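Local coordinates for MHC class I-like protein MILL2 (Mus musculus, PDB 6A97), which binds heparan sulfate proteoglycans on the surface of fibroblasts as a GPI-anchored member of the MHC class I family, at residues F143-L148 with T176-I181; H32-S37 with H111-T116; V44-D49 with N84-V89. All coordinates share one frame; numbering follows the deposited sequence.

Contact 1: F143-L148 with T176-I181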
loop_
_atom_site.group_PDB
_atom_site.type_symbol
_atom_site.label_atom_id
_atom_site.label_comp_id
_atom_site.label_asym_id
_atom_site.label_seq_id
_atom_site.Cartn_x
_atom_site.Cartn_y
_atom_site.Cartn_z
ATOM N N PHE A 143 -14.259 10.646 -26.746
ATOM C CA PHE A 143 -15.061 9.853 -27.666
ATOM C C PHE A 143 -15.956 8.888 -26.896
ATOM O O PHE A 143 -15.479 8.069 -26.111
ATOM C CB PHE A 143 -14.175 9.090 -28.655
ATOM C CG PHE A 143 -14.949 8.381 -29.728
ATOM C CD1 PHE A 143 -15.504 9.090 -30.781
ATOM C CD2 PHE A 143 -15.133 7.009 -29.679
ATOM C CE1 PHE A 143 -16.227 8.446 -31.766
ATOM C CE2 PHE A 143 -15.852 6.355 -30.665
ATOM C CZ PHE A 143 -16.400 7.075 -31.708
ATOM N N ASP A 144 -17.261 8.996 -27.123
ATOM C CA ASP A 144 -18.228 8.160 -26.419
ATOM C C ASP A 144 -18.378 6.815 -27.122
ATOM O O ASP A 144 -18.955 6.734 -28.205
ATOM C CB ASP A 144 -19.579 8.874 -26.323
ATOM C CG ASP A 144 -20.533 8.194 -25.354
ATOM O OD1 ASP A 144 -21.002 8.873 -24.414
ATOM O OD2 ASP A 144 -20.818 6.989 -25.528
ATOM N N GLN A 145 -17.857 5.766 -26.493
ATOM C CA GLN A 145 -17.853 4.425 -27.073
ATOM C C GLN A 145 -19.259 3.923 -27.389
ATOM O O GLN A 145 -19.487 3.301 -28.428
ATOM C CB GLN A 145 -17.155 3.446 -26.126
ATOM C CG GLN A 145 -15.728 3.836 -25.789
ATOM C CD GLN A 145 -14.832 3.849 -27.014
ATOM O OE1 GLN A 145 -14.019 4.758 -27.191
ATOM N NE2 GLN A 145 -14.974 2.836 -27.866
ATOM N N LYS A 146 -20.198 4.189 -26.485
ATOM C CA LYS A 146 -21.583 3.767 -26.673
ATOM C C LYS A 146 -22.262 4.555 -27.788
ATOM O O LYS A 146 -22.928 3.986 -28.654
ATOM C CB LYS A 146 -22.373 3.924 -25.368
ATOM C CG LYS A 146 -21.826 3.113 -24.205
ATOM C CD LYS A 146 -22.019 1.622 -24.442
ATOM C CE LYS A 146 -21.528 0.803 -23.263
ATOM N NZ LYS A 146 -20.042 0.862 -23.145
ATOM N N THR A 147 -22.075 5.869 -27.762
ATOM C CA THR A 147 -22.776 6.780 -28.658
ATOM C C THR A 147 -22.108 6.878 -30.037
ATOM O O THR A 147 -22.777 7.122 -31.043
ATOM C CB THR A 147 -22.878 8.185 -28.005
ATOM O OG1 THR A 147 -23.829 8.137 -26.934
ATOM C CG2 THR A 147 -23.332 9.235 -28.997
ATOM N N LEU A 148 -20.793 6.653 -30.070
ATOM C CA LEU A 148 -19.969 6.814 -31.276
ATOM C C LEU A 148 -19.942 8.266 -31.743
ATOM O O LEU A 148 -19.946 8.546 -32.940
ATOM C CB LEU A 148 -20.447 5.906 -32.415
ATOM C CG LEU A 148 -20.438 4.400 -32.153
ATOM C CD1 LEU A 148 -20.786 3.645 -33.427
ATOM C CD2 LEU A 148 -19.088 3.953 -31.610
ATOM N N THR A 176 -12.864 1.956 -36.011
ATOM C CA THR A 176 -12.071 0.887 -36.612
ATOM C C THR A 176 -10.717 0.815 -35.919
ATOM O O THR A 176 -10.242 -0.268 -35.576
ATOM C CB THR A 176 -11.863 1.077 -38.130
ATOM O OG1 THR A 176 -11.154 2.297 -38.374
ATOM C CG2 THR A 176 -13.199 1.095 -38.865
ATOM N N PHE A 177 -10.112 1.975 -35.686
ATOM C CA PHE A 177 -8.820 2.013 -35.011
ATOM C C PHE A 177 -8.899 1.455 -33.589
ATOM O O PHE A 177 -8.056 0.654 -33.188
ATOM C CB PHE A 177 -8.260 3.434 -34.976
ATOM C CG PHE A 177 -6.852 3.508 -34.460
ATOM C CD1 PHE A 177 -5.779 3.306 -35.311
ATOM C CD2 PHE A 177 -6.601 3.757 -33.120
ATOM C CE1 PHE A 177 -4.479 3.360 -34.837
ATOM C CE2 PHE A 177 -5.306 3.812 -32.642
ATOM C CZ PHE A 177 -4.243 3.616 -33.502
ATOM N N LEU A 178 -9.909 1.868 -32.830
ATOM C CA LEU A 178 -10.015 1.435 -31.439
ATOM C C LEU A 178 -10.502 -0.004 -31.288
ATOM O O LEU A 178 -10.098 -0.699 -30.357
ATOM C CB LEU A 178 -10.941 2.364 -30.651
ATOM C CG LEU A 178 -10.475 3.804 -30.441
ATOM C CD1 LEU A 178 -11.478 4.552 -29.582
ATOM C CD2 LEU A 178 -9.089 3.832 -29.803
ATOM N N ASP A 179 -11.371 -0.447 -32.192
ATOM C CA ASP A 179 -11.973 -1.775 -32.072
ATOM C C ASP A 179 -11.200 -2.860 -32.818
ATOM O O ASP A 179 -11.257 -4.030 -32.443
ATOM C CB ASP A 179 -13.420 -1.757 -32.574
ATOM C CG ASP A 179 -14.304 -0.814 -31.781
ATOM O OD1 ASP A 179 -13.764 -0.029 -30.971
ATOM O OD2 ASP A 179 -15.538 -0.853 -31.974
ATOM N N ASP A 180 -10.492 -2.483 -33.878
ATOM C CA ASP A 180 -9.816 -3.475 -34.712
ATOM C C ASP A 180 -8.293 -3.334 -34.728
ATOM O O ASP A 180 -7.574 -4.306 -34.491
ATOM C CB ASP A 180 -10.344 -3.409 -36.146
ATOM C CG ASP A 180 -11.848 -3.584 -36.223
ATOM O OD1 ASP A 180 -12.424 -4.214 -35.309
ATOM O OD2 ASP A 180 -12.455 -3.098 -37.201
ATOM N N ILE A 181 -7.806 -2.129 -35.011
ATOM C CA ILE A 181 -6.374 -1.922 -35.219
ATOM C C ILE A 181 -5.583 -1.951 -33.910
ATOM O O ILE A 181 -4.639 -2.734 -33.776
ATOM C CB ILE A 181 -6.085 -0.592 -35.959
ATOM C CG1 ILE A 181 -6.439 -0.708 -37.446
ATOM C CG2 ILE A 181 -4.617 -0.236 -35.859
ATOM C CD1 ILE A 181 -7.916 -0.647 -37.758
#
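In the alpha-2 half of the MHC class I platform, F143 and Q145, at the end of strand 138-144 and in the turn that follows, meet L178 and D179 of helix 171-193. L178 is the shared partner. Its CD1 methyl stands 3.5 Å from OE1 of Q145 and 4.4 Å from CD2 of F143, approaching the ring obliquely. The Q145 side chain leaves its backbone alongside the contact and bends at chi2 (-63°), which swings the amide across the L178 branch at about a right angle and sets OE1 at the edge of the F143 ring, in its plane. No hydrogen bond spans the two segments. NE2 of Q145 remains 4.4 Å from OD1 of D179, so these polar ends come near each other without bonding. The turn itself is held by D144: its OD2 accepts from T147 N at 2.8 Å, met from above the carboxylate plane in an Asx motif, while its backbone O takes L148 N. On the helix, a wider pi-type turn spans 177-181. F143 is also packed edge-to-face against W150 of strand 149-152, and its side chain touches V174, one turn before L178 on helix 171-193.

Contact 2: H32-S37 with H111-T116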
loop_
_atom_site.group_PDB
_atom_site.type_symbol
_atom_site.label_atom_id
_atom_site.label_comp_id
_atom_site.label_asym_id
_atom_site.label_seq_id
_atom_site.Cartn_x
_atom_site.Cartn_y
_atom_site.Cartn_z
ATOM N N HIS A 32 4.080 19.430 -30.708
ATOM C CA HIS A 32 5.137 20.292 -30.196
ATOM C C HIS A 32 4.760 21.761 -30.329
ATOM O O HIS A 32 4.906 22.537 -29.385
ATOM C CB HIS A 32 6.454 20.017 -30.920
ATOM C CG HIS A 32 7.109 18.739 -30.505
ATOM N ND1 HIS A 32 7.632 18.546 -29.244
ATOM C CD2 HIS A 32 7.326 17.587 -31.184
ATOM C CE1 HIS A 32 8.144 17.330 -29.166
ATOM N NE2 HIS A 32 7.973 16.729 -30.329
ATOM N N SER A 33 4.281 22.132 -31.511
ATOM C CA SER A 33 3.779 23.478 -31.758
ATOM C C SER A 33 2.751 23.428 -32.879
ATOM O O SER A 33 2.944 22.738 -33.879
ATOM C CB SER A 33 4.915 24.435 -32.116
ATOM O OG SER A 33 5.308 24.274 -33.465
ATOM N N LEU A 34 1.659 24.160 -32.707
ATOM C CA LEU A 34 0.546 24.089 -33.643
ATOM C C LEU A 34 0.776 24.976 -34.865
ATOM O O LEU A 34 0.517 26.178 -34.836
ATOM C CB LEU A 34 -0.753 24.468 -32.936
ATOM C CG LEU A 34 -1.110 23.540 -31.770
ATOM C CD1 LEU A 34 -2.262 24.105 -30.960
ATOM C CD2 LEU A 34 -1.451 22.149 -32.279
ATOM N N GLU A 35 1.265 24.363 -35.939
ATOM C CA GLU A 35 1.474 25.066 -37.196
ATOM C C GLU A 35 0.309 24.792 -38.144
ATOM O O GLU A 35 -0.420 25.706 -38.532
ATOM C CB GLU A 35 2.803 24.648 -37.832
ATOM N N GLY A 36 0.137 23.524 -38.500
ATOM C CA GLY A 36 -0.947 23.090 -39.363
ATOM C C GLY A 36 -0.915 21.579 -39.482
ATOM O O GLY A 36 0.027 20.941 -39.012
ATOM N N SER A 37 -1.930 21.006 -40.120
ATOM C CA SER A 37 -2.075 19.554 -40.192
ATOM C C SER A 37 -0.889 18.853 -40.864
ATOM O O SER A 37 -0.652 17.667 -40.632
ATOM C CB SER A 37 -3.370 19.194 -40.924
ATOM O OG SER A 37 -3.449 19.861 -42.171
ATOM N N HIS A 111 -0.086 27.280 -27.398
ATOM C CA HIS A 111 -1.050 26.371 -26.786
ATOM C C HIS A 111 -0.605 24.919 -26.897
ATOM O O HIS A 111 0.266 24.589 -27.702
ATOM C CB HIS A 111 -2.425 26.552 -27.422
ATOM C CG HIS A 111 -2.952 27.946 -27.314
ATOM N ND1 HIS A 111 -3.694 28.378 -26.236
ATOM C CD2 HIS A 111 -2.835 29.011 -28.143
ATOM C CE1 HIS A 111 -4.015 29.649 -26.409
ATOM N NE2 HIS A 111 -3.507 30.056 -27.557
ATOM N N THR A 112 -1.212 24.058 -26.084
ATOM C CA THR A 112 -0.803 22.660 -25.994
ATOM C C THR A 112 -1.934 21.697 -26.336
ATOM O O THR A 112 -2.944 21.644 -25.635
ATOM C CB THR A 112 -0.291 22.320 -24.576
ATOM O OG1 THR A 112 0.630 23.327 -24.139
ATOM C CG2 THR A 112 0.390 20.955 -24.560
ATOM N N LEU A 113 -1.755 20.923 -27.402
ATOM C CA LEU A 113 -2.724 19.896 -27.775
ATOM C C LEU A 113 -2.197 18.507 -27.443
ATOM O O LEU A 113 -1.105 18.130 -27.872
ATOM C CB LEU A 113 -3.062 19.978 -29.265
ATOM C CG LEU A 113 -4.099 18.973 -29.764
ATOM C CD1 LEU A 113 -5.480 19.250 -29.142
ATOM C CD2 LEU A 113 -4.169 18.988 -31.283
ATOM N N GLN A 114 -2.984 17.751 -26.677
ATOM C CA GLN A 114 -2.606 16.403 -26.262
ATOM C C GLN A 114 -3.704 15.410 -26.582
ATOM O O GLN A 114 -4.878 15.769 -26.664
ATOM C CB GLN A 114 -2.312 16.350 -24.759
ATOM C CG GLN A 114 -1.143 17.215 -24.300
ATOM C CD GLN A 114 -1.137 17.414 -22.790
ATOM O OE1 GLN A 114 -1.632 18.423 -22.288
ATOM N NE2 GLN A 114 -0.590 16.444 -22.059
ATOM N N ALA A 115 -3.323 14.151 -26.738
ATOM C CA ALA A 115 -4.298 13.091 -26.899
ATOM C C ALA A 115 -3.840 11.862 -26.141
ATOM O O ALA A 115 -2.654 11.554 -26.108
ATOM C CB ALA A 115 -4.508 12.763 -28.377
ATOM N N THR A 116 -4.774 11.164 -25.510
ATOM C CA THR A 116 -4.459 9.839 -25.017
ATOM C C THR A 116 -5.514 8.894 -25.560
ATOM O O THR A 116 -6.704 9.216 -25.596
ATOM C CB THR A 116 -4.373 9.776 -23.476
ATOM O OG1 THR A 116 -3.912 8.480 -23.089
ATOM C CG2 THR A 116 -5.733 10.058 -22.797
#
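L34 packs against H111 and L113 where the loop after strand 23-31 meets the start of strand 113-121, at the junction of the alpha-1 and alpha-2 halves of the MHC class I platform. The apolar contact is carried by the two methyls of L34. CD2 lies 4.0 Å from CB of L113, and the two leucine side chains cross at about a right angle, with CG anti to the backbone N in L113 (chi1 -178°) but anti to the carbonyl carbon in L34 (chi1 -61°). CD1 is turned to H111, 4.3 Å from its CB. The imidazole of H111 thus stays apart from the leucine, which meets the residue at the base of its side chain. L34 also rests on K104 of helix 98-104, and L113 touches I101 of the same helix.

Polar bonds hold the two segments in place from outside, none running between them directly. Both ring nitrogens of H111 are engaged, NE2 with the backbone O of E108 and ND1 with D136, which fixes the rotation of the imidazole. The strands are joined by backbone bonds between L113 and A31, just ahead of the loop. Against the H111 backbone, the L34 CD1 methyl comes 4.2 Å from the carbonyl O.

Contact 3: V44-D49 with N84-V89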
loop_
_atom_site.group_PDB
_atom_site.type_symbol
_atom_site.label_atom_id
_atom_site.label_comp_id
_atom_site.label_asym_id
_atom_site.label_seq_id
_atom_site.Cartn_x
_atom_site.Cartn_y
_atom_site.Cartn_z
ATOM N N VAL A 44 4.993 10.892 -30.030
ATOM C CA VAL A 44 4.132 9.755 -29.757
ATOM C C VAL A 44 4.850 8.791 -28.829
ATOM O O VAL A 44 5.955 8.333 -29.129
ATOM C CB VAL A 44 3.715 9.009 -31.050
ATOM C CG1 VAL A 44 2.716 7.909 -30.720
ATOM C CG2 VAL A 44 3.131 9.980 -32.080
ATOM N N LEU A 45 4.220 8.504 -27.698
ATOM C CA LEU A 45 4.752 7.566 -26.723
ATOM C C LEU A 45 3.761 6.432 -26.545
ATOM O O LEU A 45 2.568 6.665 -26.322
ATOM C CB LEU A 45 5.016 8.257 -25.383
ATOM C CG LEU A 45 6.010 9.417 -25.397
ATOM C CD1 LEU A 45 6.055 10.105 -24.042
ATOM C CD2 LEU A 45 7.391 8.917 -25.787
ATOM N N ILE A 46 4.255 5.204 -26.642
ATOM C CA ILE A 46 3.391 4.036 -26.561
ATOM C C ILE A 46 3.675 3.229 -25.301
ATOM O O ILE A 46 4.816 2.826 -25.052
ATOM C CB ILE A 46 3.566 3.134 -27.791
ATOM C CG1 ILE A 46 3.077 3.854 -29.049
ATOM C CG2 ILE A 46 2.814 1.835 -27.611
ATOM C CD1 ILE A 46 3.060 2.970 -30.270
ATOM N N TYR A 47 2.628 3.005 -24.510
ATOM C CA TYR A 47 2.734 2.265 -23.258
ATOM C C TYR A 47 1.987 0.939 -23.315
ATOM O O TYR A 47 0.817 0.892 -23.691
ATOM C CB TYR A 47 2.188 3.098 -22.092
ATOM C CG TYR A 47 2.952 4.375 -21.847
ATOM C CD1 TYR A 47 3.918 4.443 -20.852
ATOM C CD2 TYR A 47 2.721 5.507 -22.624
ATOM C CE1 TYR A 47 4.624 5.602 -20.624
ATOM C CE2 TYR A 47 3.426 6.673 -22.410
ATOM C CZ TYR A 47 4.378 6.710 -21.407
ATOM O OH TYR A 47 5.085 7.861 -21.180
ATOM N N VAL A 48 2.671 -0.137 -22.942
ATOM C CA VAL A 48 2.019 -1.426 -22.754
ATOM C C VAL A 48 2.028 -1.766 -21.270
ATOM O O VAL A 48 3.096 -1.862 -20.657
ATOM C CB VAL A 48 2.706 -2.550 -23.544
ATOM C CG1 VAL A 48 1.871 -3.823 -23.479
ATOM C CG2 VAL A 48 2.919 -2.126 -24.984
ATOM N N ASP A 49 0.835 -1.926 -20.700
ATOM C CA ASP A 49 0.673 -2.207 -19.276
ATOM C C ASP A 49 1.411 -1.169 -18.439
ATOM O O ASP A 49 2.122 -1.508 -17.492
ATOM C CB ASP A 49 1.156 -3.624 -18.952
ATOM C CG ASP A 49 0.351 -4.690 -19.683
ATOM O OD1 ASP A 49 -0.815 -4.415 -20.042
ATOM O OD2 ASP A 49 0.881 -5.798 -19.906
ATOM N N ASN A 84 9.106 0.826 -37.392
ATOM C CA ASN A 84 8.575 1.055 -38.729
ATOM C C ASN A 84 7.038 1.056 -38.726
ATOM O O ASN A 84 6.426 1.928 -39.333
ATOM C CB ASN A 84 9.102 0.016 -39.711
ATOM C CG ASN A 84 8.584 0.242 -41.118
ATOM O OD1 ASN A 84 9.008 1.172 -41.817
ATOM N ND2 ASN A 84 7.658 -0.606 -41.542
ATOM N N ASN A 85 6.427 0.091 -38.039
ATOM C CA ASN A 85 4.970 0.083 -37.849
ATOM C C ASN A 85 4.461 1.344 -37.159
ATOM O O ASN A 85 3.373 1.840 -37.462
ATOM C CB ASN A 85 4.528 -1.138 -37.036
ATOM C CG ASN A 85 4.611 -2.424 -37.825
ATOM O OD1 ASN A 85 4.657 -2.407 -39.057
ATOM N ND2 ASN A 85 4.616 -3.553 -37.122
ATOM N N LEU A 86 5.256 1.858 -36.228
ATOM C CA LEU A 86 4.899 3.060 -35.487
ATOM C C LEU A 86 4.765 4.267 -36.415
ATOM O O LEU A 86 3.897 5.122 -36.218
ATOM C CB LEU A 86 5.942 3.331 -34.399
ATOM C CG LEU A 86 5.825 4.634 -33.608
ATOM C CD1 LEU A 86 4.430 4.789 -33.018
ATOM C CD2 LEU A 86 6.872 4.669 -32.511
ATOM N N LEU A 87 5.627 4.334 -37.428
ATOM C CA LEU A 87 5.565 5.419 -38.408
ATOM C C LEU A 87 4.203 5.470 -39.112
ATOM O O LEU A 87 3.697 6.550 -39.422
ATOM C CB LEU A 87 6.680 5.272 -39.448
ATOM C CG LEU A 87 8.115 5.375 -38.922
ATOM C CD1 LEU A 87 9.112 5.210 -40.057
ATOM C CD2 LEU A 87 8.329 6.707 -38.211
ATOM N N LYS A 88 3.620 4.301 -39.372
ATOM C CA LYS A 88 2.307 4.232 -40.015
ATOM C C LYS A 88 1.208 4.703 -39.071
ATOM O O LYS A 88 0.254 5.359 -39.492
ATOM C CB LYS A 88 2.012 2.810 -40.496
ATOM C CG LYS A 88 2.613 2.487 -41.857
ATOM C CD LYS A 88 3.220 1.093 -41.897
ATOM C CE LYS A 88 2.177 0.005 -41.719
ATOM N NZ LYS A 88 2.795 -1.352 -41.808
ATOM N N VAL A 89 1.350 4.363 -37.793
ATOM C CA VAL A 89 0.394 4.790 -36.779
ATOM C C VAL A 89 0.391 6.312 -36.663
ATOM O O VAL A 89 -0.667 6.930 -36.572
ATOM C CB VAL A 89 0.709 4.160 -35.406
ATOM C CG1 VAL A 89 -0.150 4.778 -34.317
ATOM C CG2 VAL A 89 0.497 2.661 -35.457
#
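L86 of helix 75-96 points toward V44 and I46 of strand 42-48, part of the packing of the alpha-1 helix on the floor of the MHC class I platform. V44 and I46 are alternate residues of the strand, so both side chains rise from the same face of the sheet toward the helix, whereas L45 between them points away.

In L86, CG lies anti to the backbone N (chi1 174°), and chi2 of 53° completes the placing of CD1, which serves both strand residues. This methyl is 3.6 Å from CD1 of I46 and 4.2 Å from CG1 of V44. I46 is extended in the outer part of its side chain, which carries CD1 away from the strand backbone to the helix, leaving the CG2 branch behind. The I46 and L86 side chains slide past each other in opposite directions and meet through their terminal methyls. V44 offers its CG1 branch, set by chi1 of -175°. V89, one turn on, also points toward the strand, but its side chain stops 5.5 Å short.

I46 also touches L25 and Y27 of strand 23-31 and Y189 of helix 171-193, while L86 leans on Y56 of strand 51-57. On the other face of the strand a neighbouring protein chain packs on L45 and Y47, and one of its polar side chains is hydrogen-bonded to Y47 OH.

With all three touching residues buried and no hydrogen bond across the segments, the helix and strand are joined here by methyl-to-methyl packing, an apolar association resting on shape and the exclusion of water.

How the contacts relate
All three contacts reach the same eight-stranded platform sheet, and none includes a hydrogen bond between its segments. Contact 3 is the buried one: a helix of the alpha-1 half lies on an inner strand, and only aliphatic side chains meet. Contacts 1 and 2 are partly buried. Contact 1 joins the alpha-2 helix to the end of a strand near the sheet margin, and there an amide and a carboxylate come in beside the apolar pair. Contact 2 ties an alpha-1 loop to an alpha-2 strand, with leucines flanked by a histidine bonded elsewhere. Centres of contacts 1 and 3 are 18 Å apart, those of contacts 1 and 2 about 22 Å.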